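Local coordinates for protein putative alpha-L-fucosidase (Bacteroides thetaiotaomicron, PDB 4H41) that is a putative alpha-L-fucosidase that probably removes fucose from host glycans, at residues B[130-144]-B[170-184]. Numbering follows the deposited sequence.
With NA (sodium ion), chain Q.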
ATOM      1  N   GLY B 130     -15.818 -23.309  -8.308  1.00 28.39           N
ATOM      2  CA  GLY B 130     -15.647 -23.144  -9.745  1.00 27.77           C
ATOM      3  C   GLY B 130     -16.927 -23.359 -10.515  1.00 30.13           C
ATOM      4  O   GLY B 130     -16.915 -23.261 -11.748  1.00 31.85           O
ATOM      5  N   ASP B 131     -18.066 -23.605  -9.818  1.00 25.87           N
ATOM      6  CA  ASP B 131     -19.344 -23.861 -10.481  1.00 25.17           C
ATOM      7  C   ASP B 131     -20.241 -22.656 -10.249  1.00 28.08           C
ATOM      8  O   ASP B 131     -20.705 -22.420  -9.135  1.00 26.69           O
ATOM      9  CB  ASP B 131     -19.957 -25.160  -9.966  1.00 27.65           C
ATOM     10  CG  ASP B 131     -21.319 -25.528 -10.528  1.00 33.34           C
ATOM     11  OD1 ASP B 131     -21.949 -24.677 -11.159  1.00 28.73           O
ATOM     12  OD2 ASP B 131     -21.749 -26.671 -10.320  1.00 32.95           O
ATOM     13  N   LEU B 132     -20.493 -21.884 -11.304  1.00 24.96           N
ATOM     14  CA  LEU B 132     -21.275 -20.646 -11.154  1.00 23.72           C
ATOM     15  C   LEU B 132     -22.750 -20.889 -10.889  1.00 26.52           C
ATOM     16  O   LEU B 132     -23.409 -19.986 -10.375  1.00 25.14           O
ATOM     17  CB  LEU B 132     -21.115 -19.757 -12.399  1.00 22.43           C
ATOM     18  CG  LEU B 132     -21.608 -18.306 -12.302  1.00 25.68           C
ATOM     19  CD1 LEU B 132     -21.067 -17.586 -11.105  1.00 25.54           C
ATOM     20  CD2 LEU B 132     -21.238 -17.536 -13.553  1.00 27.44           C
ATOM     21  N   SER B 133     -23.260 -22.096 -11.169  1.00 24.08           N
ATOM     22  CA  SER B 133     -24.684 -22.389 -10.977  1.00 23.38           C
ATOM     23  C   SER B 133     -25.072 -22.320  -9.489  1.00 29.09           C
ATOM     24  O   SER B 133     -26.258 -22.153  -9.214  1.00 30.11           O
ATOM     25  CB  SER B 133     -25.059 -23.728 -11.621  1.00 27.23           C
ATOM     26  OG  SER B 133     -24.524 -24.829 -10.916  1.00 30.08           O
ATOM     27  N   TRP B 134     -24.096 -22.384  -8.523  1.00 26.74           N
ATOM     28  CA  TRP B 134     -24.389 -22.215  -7.094  1.00 28.42           C
ATOM     29  C   TRP B 134     -24.937 -20.828  -6.762  1.00 31.25           C
ATOM     30  O   TRP B 134     -25.577 -20.668  -5.728  1.00 33.87           O
ATOM     31  CB  TRP B 134     -23.131 -22.415  -6.228  1.00 29.00           C
ATOM     32  CG  TRP B 134     -22.673 -23.823  -6.115  1.00 32.40           C
ATOM     33  CD1 TRP B 134     -21.512 -24.347  -6.588  1.00 35.34           C
ATOM     34  CD2 TRP B 134     -23.317 -24.872  -5.382  1.00 34.83           C
ATOM     35  NE1 TRP B 134     -21.437 -25.686  -6.289  1.00 36.84           N
ATOM     36  CE2 TRP B 134     -22.530 -26.035  -5.541  1.00 39.77           C
ATOM     37  CE3 TRP B 134     -24.495 -24.947  -4.626  1.00 37.92           C
ATOM     38  CZ2 TRP B 134     -22.872 -27.255  -4.952  1.00 41.68           C
ATOM     39  CZ3 TRP B 134     -24.845 -26.165  -4.051  1.00 41.48           C
ATOM     40  CH2 TRP B 134     -24.084 -27.321  -4.289  1.00 42.46           C
ATOM     41  N   GLU B 135     -24.677 -19.816  -7.611  1.00 25.79           N
ATOM     42  CA  GLU B 135     -25.116 -18.451  -7.322  1.00 24.53           C
ATOM     43  C   GLU B 135     -26.573 -18.183  -7.676  1.00 28.08           C
ATOM     44  O   GLU B 135     -27.119 -17.139  -7.307  1.00 27.41           O
ATOM     45  CB  GLU B 135     -24.199 -17.479  -8.061  1.00 24.33           C
ATOM     46  CG  GLU B 135     -22.731 -17.573  -7.629  1.00 32.63           C
ATOM     47  CD  GLU B 135     -22.526 -17.353  -6.141  1.00 35.43           C
ATOM     48  OE1 GLU B 135     -23.328 -16.601  -5.543  1.00 28.73           O
ATOM     49  OE2 GLU B 135     -21.679 -18.048  -5.542  1.00 26.83           O
ATOM     50  N   ILE B 136     -27.214 -19.100  -8.380  1.00 25.05           N
ATOM     51  CA  ILE B 136     -28.585 -18.876  -8.823  1.00 24.59           C
ATOM     52  C   ILE B 136     -29.575 -18.782  -7.658  1.00 27.22           C
ATOM     53  O   ILE B 136     -30.382 -17.854  -7.638  1.00 24.96           O
ATOM     54  CB  ILE B 136     -29.042 -19.994  -9.792  1.00 27.10           C
ATOM     55  CG1 ILE B 136     -28.145 -20.068 -11.064  1.00 25.00           C
ATOM     56  CG2 ILE B 136     -30.514 -19.759 -10.203  1.00 31.12           C
ATOM     57  CD1 ILE B 136     -28.319 -21.331 -11.822  1.00 29.15           C
ATOM     58  N   GLU B 137     -29.561 -19.758  -6.730  1.00 28.76           N
ATOM     59  CA  GLU B 137     -30.611 -19.866  -5.717  1.00 29.13           C
ATOM     60  C   GLU B 137     -30.787 -18.635  -4.839  1.00 29.71           C
ATOM     61  O   GLU B 137     -31.921 -18.163  -4.728  1.00 28.94           O
ATOM     62  CB  GLU B 137     -30.415 -21.089  -4.833  1.00 32.04           C
ATOM     63  CG  GLU B 137     -31.632 -21.383  -3.967  1.00 49.52           C
ATOM     64  CD  GLU B 137     -31.759 -22.823  -3.515  1.00 88.79           C
ATOM     65  OE1 GLU B 137     -30.712 -23.460  -3.255  1.00 91.58           O
ATOM     66  OE2 GLU B 137     -32.908 -23.312  -3.410  1.00 94.78           O
ATOM     67  N   ASP B 138     -29.737 -18.127  -4.215  1.00 26.70           N
ATOM     68  CA  ASP B 138     -29.889 -16.932  -3.335  1.00 24.57           C
ATOM     69  C   ASP B 138     -30.355 -15.736  -4.134  1.00 25.81           C
ATOM     70  O   ASP B 138     -31.147 -14.950  -3.633  1.00 23.00           O
ATOM     71  CB  ASP B 138     -28.595 -16.575  -2.616  1.00 25.86           C
ATOM     72  CG  ASP B 138     -28.139 -17.574  -1.562  1.00 31.77           C
ATOM     73  OD1 ASP B 138     -28.991 -18.275  -0.992  1.00 30.66           O
ATOM     74  OD2 ASP B 138     -26.941 -17.736  -1.403  1.00 34.23           O
ATOM     75  N   ASN B 139     -29.888 -15.603  -5.403  1.00 24.82           N
ATOM     76  CA  ASN B 139     -30.304 -14.476  -6.217  1.00 23.98           C
ATOM     77  C   ASN B 139     -31.776 -14.581  -6.605  1.00 25.37           C
ATOM     78  O   ASN B 139     -32.367 -13.536  -6.812  1.00 26.24           O
ATOM     79  CB  ASN B 139     -29.438 -14.269  -7.415  1.00 23.20           C
ATOM     80  CG  ASN B 139     -28.217 -13.501  -7.039  1.00 25.62           C
ATOM     81  OD1 ASN B 139     -28.302 -12.323  -6.603  1.00 23.10           O
ATOM     82  ND2 ASN B 139     -27.076 -14.155  -7.062  1.00 22.83           N
ATOM     83  N   LYS B 140     -32.400 -15.783  -6.612  1.00 24.17           N
ATOM     84  CA  LYS B 140     -33.843 -15.850  -6.842  1.00 26.32           C
ATOM     85  C   LYS B 140     -34.599 -15.041  -5.791  1.00 29.43           C
ATOM     86  O   LYS B 140     -35.565 -14.351  -6.128  1.00 31.57           O
ATOM     87  CB  LYS B 140     -34.369 -17.291  -6.849  1.00 28.03           C
ATOM     88  CG  LYS B 140     -33.792 -18.149  -7.943  1.00 40.59           C
ATOM     89  CD  LYS B 140     -34.631 -19.372  -8.174  1.00 54.82           C
ATOM     90  CE  LYS B 140     -33.903 -20.314  -9.096  1.00 77.25           C
ATOM     91  NZ  LYS B 140     -34.767 -21.398  -9.628  1.00 98.39           N
ATOM     92  N   TYR B 141     -34.162 -15.111  -4.537  1.00 26.45           N
ATOM     93  CA  TYR B 141     -34.797 -14.384  -3.437  1.00 26.61           C
ATOM     94  C   TYR B 141     -34.387 -12.932  -3.430  1.00 28.46           C
ATOM     95  O   TYR B 141     -35.227 -12.076  -3.194  1.00 28.73           O
ATOM     96  CB  TYR B 141     -34.438 -15.015  -2.094  1.00 28.47           C
ATOM     97  CG  TYR B 141     -34.979 -16.411  -1.963  1.00 34.72           C
ATOM     98  CD1 TYR B 141     -36.270 -16.639  -1.496  1.00 39.53           C
ATOM     99  CD2 TYR B 141     -34.231 -17.505  -2.368  1.00 36.35           C
ATOM    100  CE1 TYR B 141     -36.780 -17.930  -1.382  1.00 40.71           C
ATOM    101  CE2 TYR B 141     -34.733 -18.797  -2.280  1.00 39.64           C
ATOM    102  CZ  TYR B 141     -36.014 -19.008  -1.792  1.00 51.52           C
ATOM    103  OH  TYR B 141     -36.510 -20.287  -1.709  1.00 56.42           O
ATOM    104  N   VAL B 142     -33.097 -12.646  -3.689  1.00 25.31           N
ATOM    105  CA  VAL B 142     -32.581 -11.276  -3.699  1.00 23.30           C
ATOM    106  C   VAL B 142     -33.257 -10.458  -4.786  1.00 26.98           C
ATOM    107  O   VAL B 142     -33.722  -9.349  -4.506  1.00 27.47           O
ATOM    108  CB  VAL B 142     -31.039 -11.247  -3.829  1.00 23.69           C
ATOM    109  CG1 VAL B 142     -30.517  -9.839  -4.159  1.00 21.87           C
ATOM    110  CG2 VAL B 142     -30.370 -11.782  -2.550  1.00 23.81           C
ATOM    111  N   ILE B 143     -33.261 -10.959  -6.027  1.00 24.15           N
ATOM    112  CA  ILE B 143     -33.922 -10.258  -7.123  1.00 24.33           C
ATOM    113  C   ILE B 143     -35.386  -9.954  -6.763  1.00 28.26           C
ATOM    114  O   ILE B 143     -35.816  -8.825  -6.940  1.00 28.97           O
ATOM    115  CB  ILE B 143     -33.806 -11.061  -8.443  1.00 24.96           C
ATOM    116  CG1 ILE B 143     -32.318 -11.129  -8.901  1.00 23.09           C
ATOM    117  CG2 ILE B 143     -34.687 -10.447  -9.572  1.00 27.81           C
ATOM    118  CD1 ILE B 143     -32.009 -12.301  -9.932  1.00 21.63           C
ATOM    119  N   ASP B 144     -36.125 -10.932  -6.256  1.00 27.23           N
ATOM    120  CA  ASP B 144     -37.549 -10.764  -5.910  1.00 28.18           C
ATOM    121  C   ASP B 144     -37.759  -9.649  -4.861  1.00 32.82           C
ATOM    122  O   ASP B 144     -38.536  -8.727  -5.092  1.00 30.66           O
ATOM    123  CB  ASP B 144     -38.128 -12.068  -5.390  1.00 30.88           C
ATOM    124  CG  ASP B 144     -39.523 -11.903  -4.785  1.00 46.01           C
ATOM    125  OD1 ASP B 144     -40.452 -11.501  -5.534  1.00 42.84           O
ATOM    126  OD2 ASP B 144     -39.661 -12.077  -3.532  1.00 54.21           O
ATOM    127  N   THR B 170     -16.788 -22.052 -18.213  1.00 24.00           N
ATOM    128  CA  THR B 170     -16.917 -22.308 -16.766  1.00 22.72           C
ATOM    129  C   THR B 170     -18.128 -23.175 -16.496  1.00 28.23           C
ATOM    130  O   THR B 170     -19.200 -22.920 -17.044  1.00 27.46           O
ATOM    131  CB  THR B 170     -17.038 -20.951 -16.046  1.00 29.14           C
ATOM    132  OG1 THR B 170     -15.803 -20.263 -16.124  1.00 27.47           O
ATOM    133  CG2 THR B 170     -17.421 -21.074 -14.568  1.00 29.93           C
ATOM    134  N   LYS B 171     -17.975 -24.161 -15.602  1.00 25.63           N
ATOM    135  CA  LYS B 171     -19.063 -25.050 -15.219  1.00 25.58           C
ATOM    136  C   LYS B 171     -20.241 -24.226 -14.713  1.00 28.99           C
ATOM    137  O   LYS B 171     -20.070 -23.348 -13.862  1.00 27.77           O
ATOM    138  CB  LYS B 171     -18.557 -26.015 -14.143  1.00 27.83           C
ATOM    139  CG  LYS B 171     -19.566 -27.054 -13.716  1.00 37.84           C
ATOM    140  CD  LYS B 171     -18.909 -28.088 -12.807  1.00 40.83           C
ATOM    141  CE  LYS B 171     -19.793 -29.273 -12.598  1.00 50.88           C
ATOM    142  NZ  LYS B 171     -19.175 -30.256 -11.668  1.00 65.72           N
ATOM    143  N   GLY B 172     -21.409 -24.471 -15.296  1.00 28.43           N
ATOM    144  CA  GLY B 172     -22.644 -23.807 -14.903  1.00 29.03           C
ATOM    145  C   GLY B 172     -22.801 -22.336 -15.240  1.00 30.41           C
ATOM    146  O   GLY B 172     -23.841 -21.769 -14.921  1.00 28.46           O
ATOM    147  N   ALA B 173     -21.814 -21.695 -15.892  1.00 27.20           N
ATOM    148  CA  ALA B 173     -21.895 -20.244 -16.157  1.00 25.60           C
ATOM    149  C   ALA B 173     -22.993 -19.876 -17.139  1.00 26.81           C
ATOM    150  O   ALA B 173     -23.732 -18.918 -16.891  1.00 25.60           O
ATOM    151  CB  ALA B 173     -20.562 -19.712 -16.657  1.00 25.79           C
ATOM    152  N   ILE B 174     -23.113 -20.617 -18.235  1.00 24.87           N
ATOM    153  CA  ILE B 174     -24.116 -20.285 -19.254  1.00 25.02           C
ATOM    154  C   ILE B 174     -25.529 -20.411 -18.640  1.00 28.69           C
ATOM    155  O   ILE B 174     -26.345 -19.501 -18.755  1.00 25.60           O
ATOM    156  CB  ILE B 174     -23.956 -21.125 -20.544  1.00 28.19           C
ATOM    157  CG1 ILE B 174     -22.696 -20.705 -21.311  1.00 28.54           C
ATOM    158  CG2 ILE B 174     -25.185 -20.978 -21.449  1.00 29.04           C
ATOM    159  CD1 ILE B 174     -22.271 -21.668 -22.435  1.00 30.98           C
ATOM    160  N   ASP B 175     -25.757 -21.477 -17.892  1.00 29.07           N
ATOM    161  CA  ASP B 175     -27.032 -21.711 -17.221  1.00 29.14           C
ATOM    162  C   ASP B 175     -27.295 -20.654 -16.157  1.00 30.15           C
ATOM    163  O   ASP B 175     -28.424 -20.187 -16.007  1.00 28.60           O
ATOM    164  CB  ASP B 175     -27.095 -23.134 -16.632  1.00 33.49           C
ATOM    165  CG  ASP B 175     -27.208 -24.180 -17.750  1.00 51.69           C
ATOM    166  OD1 ASP B 175     -28.047 -23.984 -18.678  1.00 53.75           O
ATOM    167  OD2 ASP B 175     -26.523 -25.200 -17.674  1.00 56.37           O
ATOM    168  N   ALA B 176     -26.236 -20.255 -15.444  1.00 28.87           N
ATOM    169  CA  ALA B 176     -26.369 -19.249 -14.390  1.00 28.17           C
ATOM    170  C   ALA B 176     -26.728 -17.903 -14.955  1.00 28.19           C
ATOM    171  O   ALA B 176     -27.629 -17.249 -14.451  1.00 27.91           O
ATOM    172  CB  ALA B 176     -25.090 -19.152 -13.579  1.00 28.61           C
ATOM    173  N   PHE B 177     -26.011 -17.465 -15.977  1.00 24.52           N
ATOM    174  CA  PHE B 177     -26.265 -16.179 -16.622  1.00 22.96           C
ATOM    175  C   PHE B 177     -27.655 -16.157 -17.236  1.00 24.88           C
ATOM    176  O   PHE B 177     -28.349 -15.151 -17.126  1.00 24.94           O
ATOM    177  CB  PHE B 177     -25.202 -15.891 -17.704  1.00 22.07           C
ATOM    178  CG  PHE B 177     -23.789 -15.611 -17.240  1.00 21.84           C
ATOM    179  CD1 PHE B 177     -23.548 -14.931 -16.054  1.00 24.94           C
ATOM    180  CD2 PHE B 177     -22.706 -15.938 -18.034  1.00 24.46           C
ATOM    181  CE1 PHE B 177     -22.245 -14.673 -15.634  1.00 26.20           C
ATOM    182  CE2 PHE B 177     -21.411 -15.603 -17.645  1.00 24.85           C
ATOM    183  CZ  PHE B 177     -21.190 -15.005 -16.443  1.00 22.47           C
ATOM    184  N   ARG B 178     -28.066 -17.257 -17.850  1.00 23.80           N
ATOM    185  CA  ARG B 178     -29.418 -17.355 -18.450  1.00 23.47           C
ATOM    186  C   ARG B 178     -30.490 -17.217 -17.384  1.00 27.28           C
ATOM    187  O   ARG B 178     -31.440 -16.471 -17.583  1.00 29.71           O
ATOM    188  CB  ARG B 178     -29.591 -18.670 -19.180  1.00 28.80           C
ATOM    189  CG  ARG B 178     -28.871 -18.698 -20.510  1.00 33.45           C
ATOM    190  CD  ARG B 178     -28.874 -20.103 -21.066  1.00 36.78           C
ATOM    191  NE  ARG B 178     -30.227 -20.544 -21.416  1.00 37.34           N
ATOM    192  CZ  ARG B 178     -30.808 -20.412 -22.605  1.00 50.30           C
ATOM    193  NH1 ARG B 178     -30.163 -19.825 -23.612  1.00 37.60           N
ATOM    194  NH2 ARG B 178     -32.043 -20.862 -22.799  1.00 39.96           N
ATOM    195  N   ALA B 179     -30.346 -17.915 -16.254  1.00 23.79           N
ATOM    196  CA  ALA B 179     -31.363 -17.881 -15.198  1.00 24.99           C
ATOM    197  C   ALA B 179     -31.444 -16.532 -14.527  1.00 26.02           C
ATOM    198  O   ALA B 179     -32.541 -16.014 -14.300  1.00 26.10           O
ATOM    199  CB  ALA B 179     -31.086 -18.959 -14.164  1.00 27.12           C
HETATM  200  N   MSE B 180     -30.305 -15.955 -14.212  1.00 22.10           N
HETATM  201  CA  MSE B 180     -30.268 -14.668 -13.505  1.00 21.01           C
HETATM  202  C   MSE B 180     -30.702 -13.551 -14.411  1.00 27.76           C
HETATM  203  O   MSE B 180     -31.552 -12.767 -14.010  1.00 27.39           O
HETATM  204  CB  MSE B 180     -28.868 -14.436 -12.916  1.00 21.97           C
HETATM  205  CG  MSE B 180     -28.574 -15.437 -11.804  1.00 30.99           C
HETATM  206 SE   MSE B 180     -26.811 -15.367 -10.952  0.75 40.27          SE
HETATM  207  CE  MSE B 180     -25.681 -15.428 -12.542  1.00 34.94           C
ATOM    208  N   GLY B 181     -30.220 -13.533 -15.663  1.00 24.02           N
ATOM    209  CA  GLY B 181     -30.676 -12.524 -16.617  1.00 23.24           C
ATOM    210  C   GLY B 181     -32.158 -12.577 -16.874  1.00 25.35           C
ATOM    211  O   GLY B 181     -32.815 -11.537 -16.918  1.00 24.58           O
ATOM    212  N   LYS B 182     -32.702 -13.782 -17.041  1.00 23.88           N
ATOM    213  CA  LYS B 182     -34.146 -13.926 -17.296  1.00 24.42           C
ATOM    214  C   LYS B 182     -34.974 -13.407 -16.121  1.00 26.22           C
ATOM    215  O   LYS B 182     -35.979 -12.732 -16.341  1.00 26.81           O
ATOM    216  CB  LYS B 182     -34.508 -15.384 -17.572  1.00 27.26           C
ATOM    217  CG  LYS B 182     -36.009 -15.558 -17.846  1.00 36.63           C
ATOM    218  CD  LYS B 182     -36.368 -16.880 -18.426  1.00 46.89           C
ATOM    219  CE  LYS B 182     -37.884 -17.113 -18.383  1.00 51.11           C
ATOM    220  NZ  LYS B 182     -38.614 -16.113 -19.216  1.00 73.25           N
ATOM    221  N   GLN B 183     -34.603 -13.758 -14.887  1.00 24.71           N
ATOM    222  CA  GLN B 183     -35.384 -13.301 -13.729  1.00 24.15           C
ATOM    223  C   GLN B 183     -35.318 -11.790 -13.593  1.00 28.01           C
ATOM    224  O   GLN B 183     -36.326 -11.153 -13.361  1.00 27.57           O
ATOM    225  CB  GLN B 183     -34.935 -13.957 -12.446  1.00 26.55           C
ATOM    226  CG  GLN B 183     -35.973 -13.761 -11.337  1.00 31.63           C
ATOM    227  CD  GLN B 183     -35.493 -14.234 -10.009  1.00 38.04           C
ATOM    228  OE1 GLN B 183     -34.424 -14.833  -9.907  1.00 35.83           O
ATOM    229  NE2 GLN B 183     -36.221 -13.869  -8.946  1.00 27.77           N
ATOM    230  N   CYS B 184     -34.139 -11.209 -13.773  1.00 24.14           N
ATOM    231  CA  CYS B 184     -33.984  -9.748 -13.740  1.00 24.07           C
ATOM    232  C   CYS B 184     -34.900  -9.069 -14.762  1.00 26.94           C
ATOM    233  O   CYS B 184     -35.594  -8.093 -14.458  1.00 27.04           O
ATOM    234  CB  CYS B 184     -32.528  -9.383 -13.997  1.00 23.84           C
ATOM    235  SG  CYS B 184     -31.433  -9.835 -12.640  1.00 26.02           S
TER
HETATM  236 NA    NA Q 405     -26.082 -26.662 -11.312  1.00 33.39          NA
HETATM  237  O   HOH W   1     -15.398 -24.454 -14.228  1.00 41.21           O
HETATM  238  O   HOH W   2     -20.315 -28.540  -9.153  1.00 44.52           O
HETATM  239  O   HOH W   3     -31.440 -16.279  -9.938  1.00 41.46           O
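Leu132 and Lys171 join the two segments near the N-terminal ends of a pair of nearly parallel helices, 136-144 and 173-184, their axes 8° apart in direction and 10.1 Å at closest approach. Leu132 N donates to Lys171 O at 3.0 Å. The two helices are neighbours on the outside of the eight-stranded TIM barrel; strand 157-162 lies between them in sequence, and Ile143, Phe177 and Met180 pack against it from outside the barrel. Leu132, with CG anti to its own N (chi1 -167°), drops CD2 against Phe177 CE1 at 3.7 Å while its CG rests on the Ala176 methyl. Farther along, Ile136 lies over Ala176 and Ala179. Gln183, extended, crosses Lys140 to send NE2 to Lys140 O at 2.9 Å, almost straight and on a carbonyl lone pair; Ile143 CD1 packs 3.5 Å from Gln183 OE1. At the other end, Asp131 OD1 takes both Ser133 N (2.9 Å), an Asx turn, and Ser133 OG (2.6 Å) from one face of the carboxylate; that OG binds the sodium ion at 2.4 Å, with four atoms from elsewhere. With an alanine at Asp131, Ser133 N and OG would probably lose their shared acceptor, leaving the turn that presents OG less firmly fixed. Lys171 carries its extended aliphatic chain obliquely across this carboxylate.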